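Long-range contacts in Abbfa_003403 (Acinetobacter baumannii, PDB 4ZXH), which is a four-domain nonribosomal peptide synthetase, probably activating an amino acid, loading it on its phosphopantetheine carrier, condensing it with an acyl partner and releasing the product through its thioesterase: residues 1070-1075 and 1134-1139; 1142-1147 and 1158-1163; 1094-1099 and 1116-1121. All coordinates share one frame; numbering follows the deposited sequence.

Interaction 1: 1070-1075 and 1134-1139; sequences FHPIGG and GGWCFG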
# COMPACT_ATOMS: atom_id res chain seq x y z
N PHE A 1070 -8.83 -31.62 31.03
CA PHE A 1070 -10.10 -30.97 31.25
C PHE A 1070 -9.95 -29.62 31.93
O PHE A 1070 -9.12 -29.44 32.81
CB PHE A 1070 -10.98 -31.88 32.06
CG PHE A 1070 -11.09 -33.22 31.47
CD1 PHE A 1070 -11.95 -33.44 30.40
CD2 PHE A 1070 -10.31 -34.26 31.95
CE1 PHE A 1070 -12.05 -34.69 29.82
CE2 PHE A 1070 -10.41 -35.51 31.38
CZ PHE A 1070 -11.28 -35.73 30.31
N HIS A 1071 -10.79 -28.68 31.51
CA HIS A 1071 -10.72 -27.32 31.98
C HIS A 1071 -10.79 -27.24 33.49
O HIS A 1071 -11.44 -28.06 34.12
CB HIS A 1071 -11.85 -26.50 31.38
CG HIS A 1071 -13.22 -26.99 31.74
ND1 HIS A 1071 -13.79 -26.76 32.97
CD2 HIS A 1071 -14.13 -27.68 31.03
CE1 HIS A 1071 -14.99 -27.30 33.01
NE2 HIS A 1071 -15.23 -27.87 31.84
N PRO A 1072 -10.11 -26.24 34.07
CA PRO A 1072 -10.28 -25.89 35.49
C PRO A 1072 -11.55 -25.07 35.70
O PRO A 1072 -12.35 -24.98 34.77
CB PRO A 1072 -9.04 -25.06 35.80
CG PRO A 1072 -8.68 -24.45 34.47
CD PRO A 1072 -9.05 -25.44 33.43
N ILE A 1073 -11.70 -24.46 36.88
CA ILE A 1073 -12.89 -23.67 37.22
C ILE A 1073 -13.32 -22.68 36.14
O ILE A 1073 -14.49 -22.61 35.79
CB ILE A 1073 -12.69 -22.85 38.52
CG1 ILE A 1073 -12.33 -23.75 39.69
CG2 ILE A 1073 -13.97 -22.12 38.87
CD1 ILE A 1073 -13.49 -24.63 40.13
N GLY A 1074 -12.39 -21.93 35.58
CA GLY A 1074 -12.73 -20.94 34.57
C GLY A 1074 -13.28 -21.50 33.26
O GLY A 1074 -13.93 -20.77 32.50
N GLY A 1075 -13.00 -22.77 32.98
CA GLY A 1075 -13.61 -23.46 31.86
C GLY A 1075 -12.82 -23.42 30.57
O GLY A 1075 -13.26 -23.90 29.51
N GLY A 1134 -6.42 -36.27 32.63
CA GLY A 1134 -5.73 -35.39 33.53
C GLY A 1134 -6.26 -33.99 33.51
O GLY A 1134 -7.08 -33.64 32.66
N GLY A 1135 -5.77 -33.18 34.44
CA GLY A 1135 -6.26 -31.83 34.62
C GLY A 1135 -5.47 -31.07 35.68
O GLY A 1135 -4.85 -31.65 36.60
N TRP A 1136 -5.46 -29.75 35.52
CA TRP A 1136 -4.84 -28.90 36.50
C TRP A 1136 -5.95 -28.43 37.41
O TRP A 1136 -7.05 -28.15 36.94
CB TRP A 1136 -4.11 -27.72 35.83
CG TRP A 1136 -3.82 -26.65 36.82
CD1 TRP A 1136 -2.88 -26.67 37.81
CD2 TRP A 1136 -4.51 -25.40 36.95
NE1 TRP A 1136 -2.93 -25.50 38.54
CE2 TRP A 1136 -3.93 -24.71 38.03
CE3 TRP A 1136 -5.56 -24.79 36.25
CZ2 TRP A 1136 -4.36 -23.45 38.44
CZ3 TRP A 1136 -5.99 -23.52 36.66
CH2 TRP A 1136 -5.40 -22.88 37.75
N CYS A 1137 -5.70 -28.37 38.71
CA CYS A 1137 -6.73 -27.90 39.64
C CYS A 1137 -8.04 -28.71 39.48
O CYS A 1137 -8.03 -29.95 39.47
CB CYS A 1137 -6.97 -26.39 39.43
SG CYS A 1137 -7.97 -25.54 40.69
N PHE A 1138 -9.15 -28.00 39.30
CA PHE A 1138 -10.47 -28.61 39.17
C PHE A 1138 -10.56 -29.61 38.00
O PHE A 1138 -11.32 -30.58 38.05
CB PHE A 1138 -11.49 -27.49 39.02
CG PHE A 1138 -12.91 -27.94 38.93
CD1 PHE A 1138 -13.56 -28.47 40.02
CD2 PHE A 1138 -13.62 -27.77 37.75
CE1 PHE A 1138 -14.88 -28.87 39.94
CE2 PHE A 1138 -14.95 -28.15 37.65
CZ PHE A 1138 -15.58 -28.70 38.75
N GLY A 1139 -9.77 -29.39 36.95
CA GLY A 1139 -9.65 -30.36 35.88
C GLY A 1139 -9.37 -31.78 36.38
O GLY A 1139 -10.00 -32.74 35.93
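Two backbone turns at the C-terminal ends of adjacent parallel strands meet here, in the alpha/beta-hydrolase fold of the thioesterase domain. Phe1070 N donates to Gly1134 O at 3.1 Å, within the plane of that carbonyl. Beyond this bond both chains leave the sheet but stay close, with Pro1072 CA 4.5 Å from Gly1139 CA, the closest CA pair. Pro1072 to Gly1075 form a type I turn, while segment 1134-1139 bends sharply from strand into helix. The Gly1135-Trp1136-Cys1137-Phe1138-Gly1139 sequence and the positive phi of Cys1137 (54°) are consistent with a nucleophile elbow, probably with Cys1137 as nucleophile and His1297 and Asp1164 completing a triad. Glycines at either end of this turn let the new helix fold back close to both strands, so that Gly1139 CA makes a CA-H...O contact with Phe1070 O.

Pro1072 packs obliquely against the benzo part of the Trp1136 indole, with CB 3.5 Å from CZ3, while Cys1137 CB sits over a face of the same indole. The indole NE1 is bonded to His1297 O. Ile1073 sends CD1 over one face of the Phe1138 ring in a CH-pi contact, 4.0 Å from the centroid. Phe1138 has CG anti to its backbone N (chi1 -178°), turning the ring toward the 1070-1075 loop, where its edge meets Pro1072 C.

A neutral His1071 imidazole donating through ND1 would leave NE2 as acceptor for its bond with Tyr1118 OH. Two donors grip Pro1072 O: Gly1075 N closes the turn, and His1071 ND1 donates at 2.9 Å along a nearly straight N-H...O line (164°), from above the carbonyl plane.

Interaction 2: 1142-1147 and 1158-1163; sequences IAYEIS and TGIVMI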
# COMPACT_ATOMS: atom_id res chain seq x y z
N ILE A 1142 -12.66 -33.30 37.62
CA ILE A 1142 -13.43 -33.79 36.47
C ILE A 1142 -12.90 -35.13 36.00
O ILE A 1142 -13.67 -36.09 35.84
CB ILE A 1142 -13.39 -32.80 35.32
CG1 ILE A 1142 -14.09 -31.50 35.72
CG2 ILE A 1142 -14.02 -33.39 34.08
CD1 ILE A 1142 -14.08 -30.45 34.67
N ALA A 1143 -11.57 -35.21 35.80
CA ALA A 1143 -10.90 -36.46 35.40
C ALA A 1143 -11.24 -37.63 36.30
O ALA A 1143 -11.44 -38.75 35.82
CB ALA A 1143 -9.41 -36.27 35.37
N TYR A 1144 -11.31 -37.36 37.60
CA TYR A 1144 -11.63 -38.38 38.57
C TYR A 1144 -13.03 -38.91 38.30
O TYR A 1144 -13.23 -40.13 38.21
CB TYR A 1144 -11.53 -37.82 39.99
CG TYR A 1144 -11.60 -38.84 41.11
CD1 TYR A 1144 -10.55 -39.73 41.35
CD2 TYR A 1144 -12.68 -38.87 41.97
CE1 TYR A 1144 -10.60 -40.64 42.38
CE2 TYR A 1144 -12.74 -39.78 43.02
CZ TYR A 1144 -11.70 -40.66 43.22
OH TYR A 1144 -11.76 -41.56 44.27
N GLU A 1145 -13.99 -38.00 38.14
CA GLU A 1145 -15.38 -38.42 37.92
C GLU A 1145 -15.56 -39.09 36.55
O GLU A 1145 -16.36 -40.01 36.40
CB GLU A 1145 -16.34 -37.23 38.07
CG GLU A 1145 -17.79 -37.54 37.68
CD GLU A 1145 -18.44 -38.62 38.56
OE1 GLU A 1145 -17.95 -38.85 39.70
OE2 GLU A 1145 -19.44 -39.22 38.12
N ILE A 1146 -14.81 -38.63 35.55
CA ILE A 1146 -14.85 -39.28 34.25
C ILE A 1146 -14.31 -40.70 34.37
O ILE A 1146 -14.89 -41.63 33.80
CB ILE A 1146 -14.08 -38.50 33.20
CG1 ILE A 1146 -14.92 -37.29 32.78
CG2 ILE A 1146 -13.82 -39.34 32.00
CD1 ILE A 1146 -14.27 -36.48 31.72
N SER A 1147 -13.23 -40.87 35.13
CA SER A 1147 -12.71 -42.22 35.39
C SER A 1147 -13.75 -43.09 36.06
O SER A 1147 -13.93 -44.24 35.67
CB SER A 1147 -11.47 -42.17 36.27
OG SER A 1147 -10.50 -41.31 35.73
N THR A 1158 -5.90 -45.88 32.07
CA THR A 1158 -4.46 -46.11 32.17
C THR A 1158 -3.88 -45.37 33.37
O THR A 1158 -3.07 -45.91 34.12
CB THR A 1158 -3.72 -45.68 30.90
OG1 THR A 1158 -4.13 -46.51 29.81
CG2 THR A 1158 -2.21 -45.82 31.08
N GLY A 1159 -4.32 -44.13 33.54
CA GLY A 1159 -3.86 -43.31 34.64
C GLY A 1159 -4.48 -41.92 34.63
O GLY A 1159 -5.04 -41.49 33.62
N ILE A 1160 -4.37 -41.23 35.75
CA ILE A 1160 -4.86 -39.87 35.87
C ILE A 1160 -3.72 -38.92 36.24
O ILE A 1160 -2.99 -39.16 37.20
CB ILE A 1160 -5.94 -39.75 36.94
CG1 ILE A 1160 -7.09 -40.70 36.65
CG2 ILE A 1160 -6.47 -38.34 36.97
CD1 ILE A 1160 -8.17 -40.64 37.70
N VAL A 1161 -3.56 -37.84 35.48
CA VAL A 1161 -2.60 -36.83 35.89
C VAL A 1161 -3.29 -35.67 36.58
O VAL A 1161 -4.12 -34.99 35.99
CB VAL A 1161 -1.80 -36.30 34.72
CG1 VAL A 1161 -0.89 -35.19 35.19
CG2 VAL A 1161 -0.99 -37.42 34.11
N MET A 1162 -2.97 -35.43 37.85
CA MET A 1162 -3.59 -34.32 38.55
C MET A 1162 -2.55 -33.35 39.00
O MET A 1162 -1.67 -33.70 39.80
CB MET A 1162 -4.39 -34.81 39.76
CG MET A 1162 -5.66 -35.56 39.43
SD MET A 1162 -6.35 -36.16 40.96
CE MET A 1162 -7.32 -37.56 40.41
N ILE A 1163 -2.63 -32.13 38.50
CA ILE A 1163 -1.66 -31.12 38.87
C ILE A 1163 -2.25 -30.19 39.93
O ILE A 1163 -3.16 -29.41 39.65
CB ILE A 1163 -1.18 -30.35 37.63
CG1 ILE A 1163 -0.78 -31.35 36.54
CG2 ILE A 1163 -0.01 -29.48 37.99
CD1 ILE A 1163 -0.51 -30.73 35.21
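The phenol ring of Tyr1144 is the one flat side chain in this contact, and it leans over the strand from the flank of helix 1138-1152. It meets Trp1280 edge-to-face, and its OH is bonded to Glu1258 O, so both the ring and its polar end are held from beyond the two segments. Toward the strand, CD1 of the ring lies 4.0 Å from CE of Met1162, whose chain runs extended past CG and crosses the tyrosine obliquely. CG of Tyr1144 is anti to the backbone N (chi1 -169°), which carries the ring out from the helix across the strand direction.

Ile1160 fills the middle of the interface. Its CG1 is anti to the carbonyl carbon (chi1 -57°), and the two branches divide the helix surface between them. CG2 packs on the methyl of Ala1143 at 3.9 Å, whereas CD1 reaches the Ser1147 side chain and the backbone of Tyr1144, with the tyrosine ring only at the margin of contact (Ile1160 CD1 to Tyr1144 CD1 4.5 Å).

The Ser1147 hydroxyl, buried against this aliphatic tip, is satisfied within its own helix. OG donates to Ala1143 O at 2.7 Å, from above the carbonyl plane, and the same oxygen also receives Ser1147 N. This intrahelical bond fixes the rotation of the serine and turns its polar atom back to the backbone.

Helix 1142-1147 and strand 1158-1163 run nearly antiparallel at 161°, with their axes 9.1 Å apart. Ile1160 and Met1162 face the helix and Val1161 the other side of the sheet, as expected for the second half of the beta-alpha-beta unit formed by 1131-1136, 1138-1152 and 1157-1163.

Interaction 3: 1094-1099 and 1116-1121; sequences RAIQSP and TLYIAE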
# COMPACT_ATOMS: atom_id res chain seq x y z
N ARG A 1094 -5.31 -33.64 23.84
CA ARG A 1094 -6.59 -33.00 23.59
C ARG A 1094 -7.09 -32.42 24.89
O ARG A 1094 -6.91 -33.01 25.94
CB ARG A 1094 -7.59 -33.99 23.01
CG ARG A 1094 -7.05 -34.72 21.81
CD ARG A 1094 -8.16 -35.34 20.99
NE ARG A 1094 -7.67 -35.79 19.69
CZ ARG A 1094 -7.62 -37.06 19.33
NH1 ARG A 1094 -8.05 -37.99 20.17
NH2 ARG A 1094 -7.17 -37.39 18.13
N ALA A 1095 -7.70 -31.25 24.81
CA ALA A 1095 -8.16 -30.55 25.99
C ALA A 1095 -9.59 -30.14 25.75
O ALA A 1095 -9.98 -29.93 24.60
CB ALA A 1095 -7.28 -29.31 26.29
N ILE A 1096 -10.37 -30.03 26.82
CA ILE A 1096 -11.78 -29.73 26.67
C ILE A 1096 -12.18 -28.48 27.43
O ILE A 1096 -12.06 -28.41 28.65
CB ILE A 1096 -12.62 -30.91 27.12
CG1 ILE A 1096 -12.33 -32.11 26.21
CG2 ILE A 1096 -14.09 -30.53 27.12
CD1 ILE A 1096 -13.28 -33.27 26.38
N GLN A 1097 -12.65 -27.48 26.69
CA GLN A 1097 -13.21 -26.29 27.32
C GLN A 1097 -14.71 -26.48 27.61
O GLN A 1097 -15.37 -27.33 27.01
CB GLN A 1097 -12.99 -25.07 26.43
CG GLN A 1097 -13.82 -25.11 25.18
CD GLN A 1097 -13.49 -23.99 24.25
OE1 GLN A 1097 -12.79 -23.04 24.61
NE2 GLN A 1097 -13.95 -24.10 23.01
N SER A 1098 -15.27 -25.69 28.51
CA SER A 1098 -16.70 -25.78 28.78
C SER A 1098 -17.56 -25.17 27.67
O SER A 1098 -17.24 -24.11 27.12
CB SER A 1098 -17.01 -25.10 30.12
OG SER A 1098 -18.40 -24.96 30.31
N PRO A 1099 -18.67 -25.84 27.33
CA PRO A 1099 -19.66 -25.26 26.41
C PRO A 1099 -20.11 -23.86 26.87
O PRO A 1099 -20.47 -23.00 26.07
CB PRO A 1099 -20.84 -26.24 26.47
CG PRO A 1099 -20.23 -27.54 26.90
CD PRO A 1099 -19.06 -27.18 27.80
N THR A 1116 -20.42 -37.19 31.89
CA THR A 1116 -21.16 -37.89 30.85
C THR A 1116 -21.08 -37.16 29.51
O THR A 1116 -20.81 -37.76 28.48
CB THR A 1116 -22.64 -38.08 31.23
OG1 THR A 1116 -22.74 -38.84 32.43
CG2 THR A 1116 -23.38 -38.79 30.11
N LEU A 1117 -21.33 -35.86 29.54
CA LEU A 1117 -21.28 -35.05 28.32
C LEU A 1117 -19.92 -35.13 27.65
O LEU A 1117 -19.83 -35.32 26.43
CB LEU A 1117 -21.62 -33.60 28.63
CG LEU A 1117 -21.58 -32.72 27.38
CD1 LEU A 1117 -22.70 -33.16 26.47
CD2 LEU A 1117 -21.67 -31.23 27.71
N TYR A 1118 -18.86 -34.97 28.45
CA TYR A 1118 -17.49 -34.97 27.92
C TYR A 1118 -17.11 -36.36 27.42
O TYR A 1118 -16.50 -36.48 26.35
CB TYR A 1118 -16.47 -34.49 28.97
CG TYR A 1118 -16.65 -33.04 29.38
CD1 TYR A 1118 -17.50 -32.19 28.68
CD2 TYR A 1118 -15.98 -32.53 30.48
CE1 TYR A 1118 -17.67 -30.88 29.05
CE2 TYR A 1118 -16.14 -31.20 30.86
CZ TYR A 1118 -17.00 -30.39 30.14
OH TYR A 1118 -17.17 -29.09 30.54
N ILE A 1119 -17.46 -37.39 28.19
CA ILE A 1119 -17.20 -38.77 27.78
C ILE A 1119 -17.77 -39.07 26.39
O ILE A 1119 -17.10 -39.68 25.57
CB ILE A 1119 -17.77 -39.78 28.78
CG1 ILE A 1119 -16.80 -39.95 29.94
CG2 ILE A 1119 -17.96 -41.12 28.13
CD1 ILE A 1119 -17.34 -40.81 31.06
N ALA A 1120 -18.99 -38.63 26.12
CA ALA A 1120 -19.56 -38.80 24.79
C ALA A 1120 -18.72 -38.06 23.74
O ALA A 1120 -18.47 -38.60 22.67
CB ALA A 1120 -21.00 -38.31 24.75
N GLU A 1121 -18.28 -36.84 24.05
CA GLU A 1121 -17.38 -36.12 23.13
C GLU A 1121 -16.07 -36.89 22.89
O GLU A 1121 -15.56 -36.92 21.77
CB GLU A 1121 -17.07 -34.71 23.63
CG GLU A 1121 -18.09 -33.64 23.19
CD GLU A 1121 -18.09 -33.38 21.68
OE1 GLU A 1121 -17.00 -33.18 21.10
OE2 GLU A 1121 -19.18 -33.37 21.07
O HOH W 1 -19.35 -27.32 31.48
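Helix 1111-1125 packs on the sheet of the alpha/beta-hydrolase domain where strand 1093-1096 runs out into a loop, and Tyr1118 carries most of the contact. The tyrosine projects from the helix toward the strand end, with CG anti to its carbonyl carbon (chi1 -65°). Ile1096 CG2 stands almost exactly above the ring centre, 4.0 Å from the centroid and only 6° off the ring normal, a well-aligned CH-pi contact. The two side chains slide past one another in opposite directions, so the isoleucine's branch methyl, rather than its CD1 end, does the touching.

Pro1099 approaches the same ring at its edge. Its CD lies near the ring plane, 3.8 Å from Tyr1118 OH. The neighbouring ring atom of the proline, CG, meets CD2 of Leu1117, the residue before Tyr1118, tip to tip at 4.0 Å, on the partly exposed side of the contact.

A water joins the polar ends. It lies 2.8 Å from Ser1098 OG and 3.0 Å from Tyr1118 OH. Ser1098 has OG anti to its backbone N (chi1 170°), and the same oxygen is bonded to Gly1100 N just beyond the segment. The phenol OH is likewise held twice, its other partner being His1071.

Around this contact, Phe1070 of strand 1067-1070 touches both Ile1096 and Tyr1118, Val1055 of strand 1055-1057 covers Ile1096 and Glu1121, and Ile1146 of helix 1138-1152 packs against Tyr1118 and Ile1119.

Overall arrangement
All three contacts lie in the C-terminal thioesterase domain, far from the chain's centre, with their own centres 11 to 13 Å apart. They use four neighbouring strands of one mixed sheet, in the order 1093-1096, 1067-1070, 1131-1136 and 1157-1163. Along the chain, interaction 3 falls between the two segments of interaction 1, and interaction 2 follows. Helix 1138-1152 serves interactions 1 and 2, starting at the probable nucleophile elbow and then packing on the next strand. Ile1146 of that helix meets Phe1070, Tyr1118 and Ile1119, bringing all three contacts into one hydrophobic layer. The presumed catalytic turn is thus built directly onto the domain core.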